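Local atomic coordinates of putative cell surface hydrolase (Lactobacillus plantarum, PDB entry 3LP5), a protein that is a putative alpha/beta hydrolase of the cell surface that probably cleaves a substrate not yet known. Residues Thr86-Leu91 with Tyr95-Phe100; Leu114-Tyr119 with Val126-Leu131; Ala135-Met140 with Gly181-Asn186. All coordinates share one frame; numbering follows the deposited sequence.

Interaction 1: residues Thr86-Leu91 with Tyr95-Phe100; sequences TAFKAL and YHFNHF
The backbone N of Tyr-95 donates to the carbonyl O of Leu-91 at 2.8 Å. The bond is nearly straight, with an N-H...O angle of 167°. The same oxygen lies at the edge of two rings, near the plane of each. CD2 of Tyr-95 is 3.8 Å from Leu-91 O on one ring, and CE2 of Phe-97 touches it from the other. One residue earlier in helix 74-92, Ala-90 O is hydrogen-bonded to Thr-94 OG1, so the turn that leaves the helix meets both carbonyls. Close by, the CD2 methyl of Leu-91 lies 4.0 Å from Tyr-95 CE2. The two segments form the end of a helix and the return into strand 99-105, a helix-to-strand connection of the alpha/beta hydrolase fold. The helix covers one face of the sheet here, and Leu-91 also reaches strands 37-42 and 62-67. Further along, three phenylalanines carry the contact. CG of Phe-88 is anti to its backbone N (chi1 -173°), and this torsion brings the far end of the ring to Phe-100. Its CZ comes within 3.6 Å of Phe-100 CE2. The rings of Phe-88 and Phe-100 meet obliquely, with planes at 56° and centroids 5.1 Å apart. Phe-88 CE1 sits over one face of the Phe-100 ring, offset toward the rim. Phe-97 presents its edge instead, and its CE1 is 4.3 Å from Phe-88 CE1. Phe-88 also meets the ring of Phe-115.

Interaction 2: residues Leu114-Tyr119 with Val126-Leu131; sequences LFLERY and VHIDRL
Leu-116 meets Ile-128 and Leu-131 through methyl groups, and no hydrogen bond crosses between the segments. The tight part is the fork of Leu-116. Its CD2 lies 3.9 Å from CD1 of Ile-128, and its CD1 is equally close to that methyl. The Ile-128 tip therefore touches both branches of the leucine, and the two side chains cross at about a right angle. Ile-128 is extended, with CG1 anti to the backbone N (chi1 -175°) and chi2 at 180°, which carries CD1 out to the helix. Leu-131 adds a smaller contact, with its CD2 4.0 Å from Leu-116 CD1. All three residues are buried. The backbones stay well apart, 8.6 Å between the nearest CA atoms, those of Leu-116 and Ile-128, so only side-chain tips bridge them. The looser side holds His-127, which is exposed, and Arg-118, Asp-129 and Arg-130, which are partly exposed; none of them touches the other segment. The contact packs helix 107-118 on strand 127-134 within the beta-alpha-beta unit that begins with strand 99-105. On one flank Phe-115 and Tyr-119 touch Asn-85 of helix 74-92. Leu-114 and Glu-117 pack on Leu-155 of helix 150-157, and Asp-129 bonds through its backbone to Thr-167.

Interaction 3: residues Ala135-Met140 with Gly181-Asn186; sequences ASPYNM and GTVPYN
Val-183 packs against Pro-137 and Ala-135, joining two loops of the alpha/beta hydrolase fold. Segment 135-140 follows strand 127-134, and segment 181-186 leads into the short helix 185-188, with Pro-184 at its N-cap position. The Val-183 CB points toward the other loop. It lies 4.0 Å from CB of Pro-137. From there the side chain forks. The CG1 branch, anti to the carbonyl carbon (chi1 -62°), comes within 3.7 Å of Pro-137 CB. It also meets CG of the same proline ring, 4.0 Å from Val-183 CG1. The other branch turns to Ala-135: Val-183 CG2 lies 3.7 Å from the backbone O of Ala-135. The Ala-135 CB methyl is farther off, 4.3 Å from Val-183 CG2. Pro-137 is the centre of an inverse gamma turn and also starts a type I beta turn to Met-140. Around these apolar contacts, Ser-136 OG bonds to Ser-106 O, within the possible nucleophile elbow. Ser-187 OG bonds to Met-140 O. Met-140 O also lies 4.2 Å from CD of Pro-184.

In the fold
Interactions 1 and 2 adjoin, with centres about 12 Å apart. They meet through neighbouring strands 99-105 and 127-134: Asn-98 O is 2.9 Å from His-127 N, a probable hydrogen bond, and Phe-100 CZ is 3.5 Å from Ile-128 CB. Interaction 3 continues the chain from interaction 2, but its centre lies about 21 Å from that of interaction 2 and about 29 Å from that of interaction 1. It is on the opposite side of the chain's centre from interaction 1. Gly-104, Ser-106 and Gly-108 fit the pattern of a nucleophile elbow, though this is unconfirmed. The side chains of Leu-131 of interaction 2 and Pro-137 of interaction 3 lie near it without touching.

Interaction 1: residues Thr86-Leu91 with Tyr95-Phe100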
loop_
_atom_site.group_PDB
_atom_site.type_symbol
_atom_site.label_atom_id
_atom_site.label_comp_id
_atom_site.label_asym_id
_atom_site.label_seq_id
_atom_site.Cartn_x
_atom_site.Cartn_y
_atom_site.Cartn_z
ATOM N N THR A 86 -11.697 -2.321 -10.726
ATOM C CA THR A 86 -13.154 -2.153 -10.682
ATOM C C THR A 86 -13.575 -1.123 -9.637
ATOM O O THR A 86 -14.417 -0.329 -9.892
ATOM C CB THR A 86 -13.859 -3.512 -10.385
ATOM O OG1 THR A 86 -13.467 -4.417 -11.411
ATOM C CG2 THR A 86 -15.409 -3.390 -10.388
ATOM N N ALA A 87 -12.983 -1.152 -8.439
ATOM C CA ALA A 87 -13.391 -0.270 -7.400
ATOM C C ALA A 87 -12.875 1.141 -7.739
ATOM O O ALA A 87 -13.565 2.130 -7.582
ATOM C CB ALA A 87 -12.837 -0.756 -6.015
ATOM N N PHE A 88 -11.667 1.216 -8.254
ATOM C CA PHE A 88 -11.079 2.505 -8.569
ATOM C C PHE A 88 -11.954 3.188 -9.609
ATOM O O PHE A 88 -12.274 4.354 -9.494
ATOM C CB PHE A 88 -9.650 2.295 -9.102
ATOM C CG PHE A 88 -8.892 3.553 -9.303
ATOM C CD1 PHE A 88 -8.282 4.185 -8.208
ATOM C CD2 PHE A 88 -8.761 4.097 -10.569
ATOM C CE1 PHE A 88 -7.521 5.361 -8.367
ATOM C CE2 PHE A 88 -8.037 5.300 -10.752
ATOM C CZ PHE A 88 -7.403 5.932 -9.631
ATOM N N LYS A 89 -12.366 2.450 -10.640
ATOM C CA LYS A 89 -13.220 3.073 -11.655
ATOM C C LYS A 89 -14.548 3.509 -11.113
ATOM O O LYS A 89 -15.016 4.551 -11.486
ATOM C CB LYS A 89 -13.376 2.215 -12.915
ATOM C CG LYS A 89 -12.070 2.171 -13.679
ATOM C CD LYS A 89 -12.292 1.684 -15.063
ATOM C CE LYS A 89 -12.784 0.280 -15.016
ATOM N NZ LYS A 89 -12.669 -0.346 -16.354
ATOM N N ALA A 90 -15.126 2.748 -10.193
ATOM C CA ALA A 90 -16.388 3.166 -9.576
ATOM C C ALA A 90 -16.195 4.470 -8.812
ATOM O O ALA A 90 -17.052 5.340 -8.827
ATOM C CB ALA A 90 -16.921 2.071 -8.647
ATOM N N LEU A 91 -15.038 4.619 -8.166
ATOM C CA LEU A 91 -14.759 5.836 -7.403
ATOM C C LEU A 91 -14.529 7.078 -8.290
ATOM O O LEU A 91 -14.993 8.166 -8.004
ATOM C CB LEU A 91 -13.548 5.590 -6.516
ATOM C CG LEU A 91 -13.781 4.677 -5.318
ATOM C CD1 LEU A 91 -12.366 4.223 -4.824
ATOM C CD2 LEU A 91 -14.578 5.437 -4.228
ATOM N N TYR A 95 -16.611 10.476 -7.635
ATOM C CA TYR A 95 -15.908 11.601 -7.055
ATOM C C TYR A 95 -14.928 12.188 -8.030
ATOM O O TYR A 95 -14.254 11.484 -8.765
ATOM C CB TYR A 95 -15.154 11.155 -5.795
ATOM C CG TYR A 95 -16.051 10.564 -4.740
ATOM C CD1 TYR A 95 -16.767 11.367 -3.885
ATOM C CD2 TYR A 95 -16.141 9.176 -4.566
ATOM C CE1 TYR A 95 -17.589 10.834 -2.880
ATOM C CE2 TYR A 95 -16.981 8.622 -3.566
ATOM C CZ TYR A 95 -17.700 9.459 -2.737
ATOM O OH TYR A 95 -18.516 8.920 -1.752
ATOM N N HIS A 96 -14.790 13.490 -7.985
ATOM C CA HIS A 96 -13.855 14.143 -8.853
ATOM C C HIS A 96 -12.490 14.341 -8.105
ATOM O O HIS A 96 -12.299 15.290 -7.305
ATOM C CB HIS A 96 -14.507 15.449 -9.298
ATOM C CG HIS A 96 -13.694 16.247 -10.264
ATOM N ND1 HIS A 96 -13.722 17.635 -10.293
ATOM C CD2 HIS A 96 -12.786 15.864 -11.201
ATOM C CE1 HIS A 96 -12.888 18.069 -11.225
ATOM N NE2 HIS A 96 -12.312 17.015 -11.794
ATOM N N PHE A 97 -11.557 13.440 -8.329
ATOM C CA PHE A 97 -10.204 13.663 -7.853
ATOM C C PHE A 97 -9.281 13.361 -9.002
ATOM O O PHE A 97 -9.544 12.414 -9.756
ATOM C CB PHE A 97 -9.903 12.823 -6.614
ATOM C CG PHE A 97 -10.075 11.340 -6.818
ATOM C CD1 PHE A 97 -8.966 10.534 -7.050
ATOM C CD2 PHE A 97 -11.343 10.738 -6.744
ATOM C CE1 PHE A 97 -9.135 9.133 -7.247
ATOM C CE2 PHE A 97 -11.519 9.349 -6.927
ATOM C CZ PHE A 97 -10.426 8.550 -7.175
ATOM N N ASN A 98 -8.233 14.151 -9.196
ATOM C CA ASN A 98 -7.310 13.773 -10.260
ATOM C C ASN A 98 -5.915 13.426 -9.780
ATOM O O ASN A 98 -5.023 13.247 -10.581
ATOM C CB ASN A 98 -7.339 14.738 -11.456
ATOM C CG ASN A 98 -6.732 16.072 -11.119
ATOM O OD1 ASN A 98 -6.251 16.288 -9.996
ATOM N ND2 ASN A 98 -6.745 16.988 -12.079
ATOM N N HIS A 99 -5.767 13.305 -8.471
ATOM C CA HIS A 99 -4.499 13.000 -7.801
ATOM C C HIS A 99 -4.891 12.105 -6.610
ATOM O O HIS A 99 -5.986 12.314 -6.041
ATOM C CB HIS A 99 -3.793 14.297 -7.284
ATOM C CG HIS A 99 -2.997 15.020 -8.335
ATOM N ND1 HIS A 99 -3.515 16.064 -9.087
ATOM C CD2 HIS A 99 -1.715 14.855 -8.760
ATOM C CE1 HIS A 99 -2.589 16.502 -9.931
ATOM N NE2 HIS A 99 -1.486 15.790 -9.747
ATOM N N PHE A 100 -4.063 11.102 -6.264
ATOM C CA PHE A 100 -4.319 10.309 -5.054
ATOM C C PHE A 100 -3.006 9.740 -4.486
ATOM O O PHE A 100 -1.940 9.813 -5.122
ATOM C CB PHE A 100 -5.344 9.160 -5.323
ATOM C CG PHE A 100 -4.819 8.082 -6.228
ATOM C CD1 PHE A 100 -4.411 6.888 -5.725
ATOM C CD2 PHE A 100 -4.733 8.296 -7.616
ATOM C CE1 PHE A 100 -3.926 5.859 -6.553
ATOM C CE2 PHE A 100 -4.213 7.277 -8.485
ATOM C CZ PHE A 100 -3.819 6.060 -7.963
#

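Interaction 2: residues Leu114-Tyr119 with Val126-Leu131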
loop_
_atom_site.group_PDB
_atom_site.type_symbol
_atom_site.label_atom_id
_atom_site.label_comp_id
_atom_site.label_asym_id
_atom_site.label_seq_id
_atom_site.Cartn_x
_atom_site.Cartn_y
_atom_site.Cartn_z
ATOM N N LEU A 114 0.605 -4.043 -9.302
ATOM C CA LEU A 114 0.156 -4.639 -10.521
ATOM C C LEU A 114 -0.904 -3.671 -11.148
ATOM O O LEU A 114 -0.881 -3.398 -12.345
ATOM C CB LEU A 114 -0.388 -6.061 -10.222
ATOM C CG LEU A 114 -0.733 -6.891 -11.455
ATOM C CD1 LEU A 114 0.480 -7.087 -12.354
ATOM C CD2 LEU A 114 -1.345 -8.263 -11.045
ATOM N N PHE A 115 -1.819 -3.163 -10.333
ATOM C CA PHE A 115 -2.801 -2.176 -10.808
ATOM C C PHE A 115 -2.073 -0.975 -11.455
ATOM O O PHE A 115 -2.474 -0.543 -12.545
ATOM C CB PHE A 115 -3.670 -1.702 -9.652
ATOM C CG PHE A 115 -4.465 -0.462 -9.961
ATOM C CD1 PHE A 115 -5.678 -0.554 -10.630
ATOM C CD2 PHE A 115 -3.974 0.788 -9.629
ATOM C CE1 PHE A 115 -6.408 0.598 -10.959
ATOM C CE2 PHE A 115 -4.680 1.953 -10.000
ATOM C CZ PHE A 115 -5.886 1.838 -10.644
ATOM N N LEU A 116 -0.989 -0.474 -10.803
ATOM C CA LEU A 116 -0.332 0.722 -11.319
ATOM C C LEU A 116 0.394 0.448 -12.633
ATOM O O LEU A 116 0.414 1.304 -13.518
ATOM C CB LEU A 116 0.618 1.343 -10.324
ATOM C CG LEU A 116 -0.069 1.794 -9.030
ATOM C CD1 LEU A 116 1.057 2.097 -8.066
ATOM C CD2 LEU A 116 -1.005 3.043 -9.230
ATOM N N GLU A 117 0.933 -0.765 -12.770
ATOM C CA GLU A 117 1.702 -1.137 -13.970
ATOM C C GLU A 117 0.772 -1.357 -15.164
ATOM O O GLU A 117 1.163 -1.031 -16.282
ATOM C CB GLU A 117 2.445 -2.475 -13.775
ATOM C CG GLU A 117 3.564 -2.386 -12.809
ATOM C CD GLU A 117 4.214 -3.721 -12.556
ATOM O OE1 GLU A 117 3.553 -4.738 -12.692
ATOM O OE2 GLU A 117 5.404 -3.765 -12.243
ATOM N N ARG A 118 -0.416 -1.947 -14.917
ATOM C CA ARG A 118 -1.301 -2.430 -15.991
ATOM C C ARG A 118 -2.610 -1.667 -16.198
ATOM O O ARG A 118 -3.094 -1.565 -17.349
ATOM C CB ARG A 118 -1.603 -3.909 -15.772
ATOM C CG ARG A 118 -0.335 -4.758 -15.705
ATOM C CD ARG A 118 -0.691 -6.205 -15.832
ATOM N NE ARG A 118 -0.770 -6.564 -17.252
ATOM C CZ ARG A 118 -0.994 -7.796 -17.705
ATOM N NH1 ARG A 118 -1.170 -8.778 -16.827
ATOM N NH2 ARG A 118 -1.015 -8.048 -19.036
ATOM N N TYR A 119 -3.189 -1.130 -15.112
ATOM C CA TYR A 119 -4.590 -0.704 -15.182
ATOM C C TYR A 119 -4.812 0.772 -14.933
ATOM O O TYR A 119 -5.836 1.334 -15.338
ATOM C CB TYR A 119 -5.433 -1.536 -14.196
ATOM C CG TYR A 119 -5.332 -3.025 -14.457
ATOM C CD1 TYR A 119 -5.341 -3.512 -15.754
ATOM C CD2 TYR A 119 -5.213 -3.951 -13.376
ATOM C CE1 TYR A 119 -5.200 -4.895 -16.003
ATOM C CE2 TYR A 119 -5.095 -5.316 -13.627
ATOM C CZ TYR A 119 -5.104 -5.766 -14.932
ATOM O OH TYR A 119 -5.060 -7.105 -15.193
ATOM N N VAL A 126 -6.202 10.640 -14.055
ATOM C CA VAL A 126 -6.040 10.489 -12.611
ATOM C C VAL A 126 -4.621 10.028 -12.306
ATOM O O VAL A 126 -4.194 8.942 -12.748
ATOM C CB VAL A 126 -7.066 9.484 -12.064
ATOM C CG1 VAL A 126 -7.098 9.504 -10.536
ATOM C CG2 VAL A 126 -8.426 9.814 -12.606
ATOM N N HIS A 127 -3.860 10.827 -11.568
ATOM C CA HIS A 127 -2.458 10.434 -11.309
ATOM C C HIS A 127 -2.163 10.085 -9.842
ATOM O O HIS A 127 -2.761 10.672 -8.954
ATOM C CB HIS A 127 -1.518 11.523 -11.795
ATOM C CG HIS A 127 -1.769 11.914 -13.218
ATOM N ND1 HIS A 127 -2.440 13.073 -13.564
ATOM C CD2 HIS A 127 -1.518 11.264 -14.383
ATOM C CE1 HIS A 127 -2.556 13.142 -14.880
ATOM N NE2 HIS A 127 -2.014 12.052 -15.401
ATOM N N ILE A 128 -1.241 9.131 -9.619
ATOM C CA ILE A 128 -0.809 8.794 -8.266
ATOM C C ILE A 128 0.399 9.661 -7.954
ATOM O O ILE A 128 1.213 9.879 -8.813
ATOM C CB ILE A 128 -0.514 7.306 -8.123
ATOM C CG1 ILE A 128 -0.187 6.940 -6.662
ATOM C CG2 ILE A 128 0.563 6.849 -9.132
ATOM C CD1 ILE A 128 0.086 5.550 -6.512
ATOM N N ASP A 129 0.471 10.196 -6.748
ATOM C CA ASP A 129 1.597 11.048 -6.343
ATOM C C ASP A 129 2.606 10.250 -5.520
ATOM O O ASP A 129 3.849 10.372 -5.702
ATOM C CB ASP A 129 1.114 12.227 -5.465
ATOM C CG ASP A 129 0.336 13.294 -6.250
ATOM O OD1 ASP A 129 0.265 13.212 -7.508
ATOM O OD2 ASP A 129 -0.207 14.244 -5.614
ATOM N N ARG A 130 2.078 9.468 -4.582
ATOM C CA ARG A 130 2.904 8.704 -3.641
ATOM C C ARG A 130 2.294 7.322 -3.359
ATOM O O ARG A 130 1.078 7.205 -3.289
ATOM C CB ARG A 130 3.066 9.465 -2.337
ATOM C CG ARG A 130 3.844 10.770 -2.545
ATOM C CD ARG A 130 4.353 11.395 -1.214
ATOM N NE ARG A 130 3.183 11.872 -0.489
ATOM C CZ ARG A 130 2.775 13.140 -0.490
ATOM N NH1 ARG A 130 3.450 14.031 -1.182
ATOM N NH2 ARG A 130 1.692 13.496 0.191
ATOM N N LEU A 131 3.159 6.308 -3.295
ATOM C CA LEU A 131 2.873 4.915 -2.880
ATOM C C LEU A 131 3.725 4.474 -1.682
ATOM O O LEU A 131 4.957 4.594 -1.692
ATOM C CB LEU A 131 3.122 3.944 -4.059
ATOM C CG LEU A 131 2.985 2.436 -3.724
ATOM C CD1 LEU A 131 1.531 2.053 -3.268
ATOM C CD2 LEU A 131 3.510 1.669 -4.962
#

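Interaction 3: residues Ala135-Met140 with Gly181-Asn186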
loop_
_atom_site.group_PDB
_atom_site.type_symbol
_atom_site.label_atom_id
_atom_site.label_comp_id
_atom_site.label_asym_id
_atom_site.label_seq_id
_atom_site.Cartn_x
_atom_site.Cartn_y
_atom_site.Cartn_z
ATOM N N ALA A 135 5.786 -4.241 4.143
ATOM C CA ALA A 135 6.074 -5.689 4.124
ATOM C C ALA A 135 5.407 -6.460 2.986
ATOM O O ALA A 135 4.760 -7.506 3.190
ATOM C CB ALA A 135 5.731 -6.317 5.513
ATOM N N SER A 136 5.571 -5.966 1.757
ATOM C CA SER A 136 4.873 -6.598 0.632
ATOM C C SER A 136 5.796 -7.654 0.049
ATOM O O SER A 136 6.955 -7.362 -0.264
ATOM C CB SER A 136 4.488 -5.558 -0.416
ATOM O OG SER A 136 3.527 -4.624 0.115
ATOM N N PRO A 137 5.304 -8.903 -0.073
ATOM C CA PRO A 137 6.146 -9.972 -0.517
ATOM C C PRO A 137 6.351 -10.050 -2.048
ATOM O O PRO A 137 5.762 -10.911 -2.734
ATOM C CB PRO A 137 5.435 -11.205 0.050
ATOM C CG PRO A 137 3.977 -10.851 0.002
ATOM C CD PRO A 137 3.934 -9.374 0.278
ATOM N N TYR A 138 7.246 -9.206 -2.576
ATOM C CA TYR A 138 7.449 -9.133 -4.037
ATOM C C TYR A 138 7.906 -10.430 -4.695
ATOM O O TYR A 138 7.695 -10.585 -5.884
ATOM C CB TYR A 138 8.402 -7.984 -4.376
ATOM C CG TYR A 138 7.767 -6.618 -4.060
ATOM C CD1 TYR A 138 6.860 -6.046 -4.946
ATOM C CD2 TYR A 138 8.067 -5.939 -2.877
ATOM C CE1 TYR A 138 6.247 -4.812 -4.662
ATOM C CE2 TYR A 138 7.496 -4.637 -2.597
ATOM C CZ TYR A 138 6.548 -4.141 -3.473
ATOM O OH TYR A 138 5.959 -2.898 -3.199
ATOM N N ASN A 139 8.557 -11.320 -3.923
ATOM C CA ASN A 139 8.914 -12.616 -4.367
ATOM C C ASN A 139 8.171 -13.711 -3.586
ATOM O O ASN A 139 8.691 -14.802 -3.398
ATOM C CB ASN A 139 10.437 -12.847 -4.281
ATOM C CG ASN A 139 10.889 -13.920 -5.237
ATOM O OD1 ASN A 139 10.329 -14.050 -6.336
ATOM N ND2 ASN A 139 11.919 -14.663 -4.867
ATOM N N MET A 140 6.966 -13.398 -3.142
ATOM C CA MET A 140 6.081 -14.385 -2.494
ATOM C C MET A 140 6.762 -14.955 -1.250
ATOM O O MET A 140 7.325 -14.175 -0.453
ATOM C CB MET A 140 5.613 -15.459 -3.501
ATOM C CG MET A 140 4.606 -14.950 -4.540
ATOM S SD MET A 140 2.826 -14.452 -4.132
ATOM C CE MET A 140 3.003 -12.910 -3.382
ATOM N N GLY A 181 1.977 -15.932 10.527
ATOM C CA GLY A 181 2.167 -15.432 9.157
ATOM C C GLY A 181 3.392 -14.519 9.223
ATOM O O GLY A 181 3.480 -13.661 10.145
ATOM N N THR A 182 4.374 -14.750 8.342
ATOM C CA THR A 182 5.435 -13.760 8.120
ATOM C C THR A 182 6.007 -13.904 6.688
ATOM O O THR A 182 5.962 -14.967 6.097
ATOM C CB THR A 182 6.529 -13.605 9.330
ATOM O OG1 THR A 182 7.830 -14.113 8.989
ATOM C CG2 THR A 182 6.058 -14.109 10.705
ATOM N N VAL A 183 6.488 -12.817 6.119
ATOM C CA VAL A 183 7.103 -12.847 4.806
ATOM C C VAL A 183 8.630 -12.625 5.047
ATOM O O VAL A 183 9.019 -11.869 5.943
ATOM C CB VAL A 183 6.519 -11.748 3.894
ATOM C CG1 VAL A 183 5.029 -11.980 3.688
ATOM C CG2 VAL A 183 6.701 -10.377 4.496
ATOM N N PRO A 184 9.489 -13.290 4.244
ATOM C CA PRO A 184 10.921 -13.100 4.470
ATOM C C PRO A 184 11.415 -11.791 3.924
ATOM O O PRO A 184 10.934 -11.299 2.871
ATOM C CB PRO A 184 11.573 -14.259 3.732
ATOM C CG PRO A 184 10.568 -14.900 2.987
ATOM C CD PRO A 184 9.209 -14.398 3.322
ATOM N N TYR A 185 12.379 -11.240 4.635
ATOM C CA TYR A 185 13.051 -10.040 4.210
ATOM C C TYR A 185 13.556 -10.158 2.761
ATOM O O TYR A 185 13.397 -9.228 1.998
ATOM C CB TYR A 185 14.194 -9.680 5.169
ATOM C CG TYR A 185 15.008 -8.594 4.559
ATOM C CD1 TYR A 185 14.499 -7.292 4.491
ATOM C CD2 TYR A 185 16.221 -8.884 3.913
ATOM C CE1 TYR A 185 15.228 -6.254 3.896
ATOM C CE2 TYR A 185 16.949 -7.858 3.266
ATOM C CZ TYR A 185 16.442 -6.546 3.277
ATOM O OH TYR A 185 17.111 -5.526 2.667
ATOM N N ASN A 186 14.113 -11.312 2.372
ATOM C CA ASN A 186 14.630 -11.510 0.989
ATOM C C ASN A 186 13.570 -11.335 -0.077
ATOM O O ASN A 186 13.859 -10.826 -1.158
ATOM C CB ASN A 186 15.333 -12.869 0.809
ATOM C CG ASN A 186 16.676 -12.936 1.550
ATOM O OD1 ASN A 186 17.199 -11.927 1.986
ATOM N ND2 ASN A 186 17.222 -14.114 1.688
#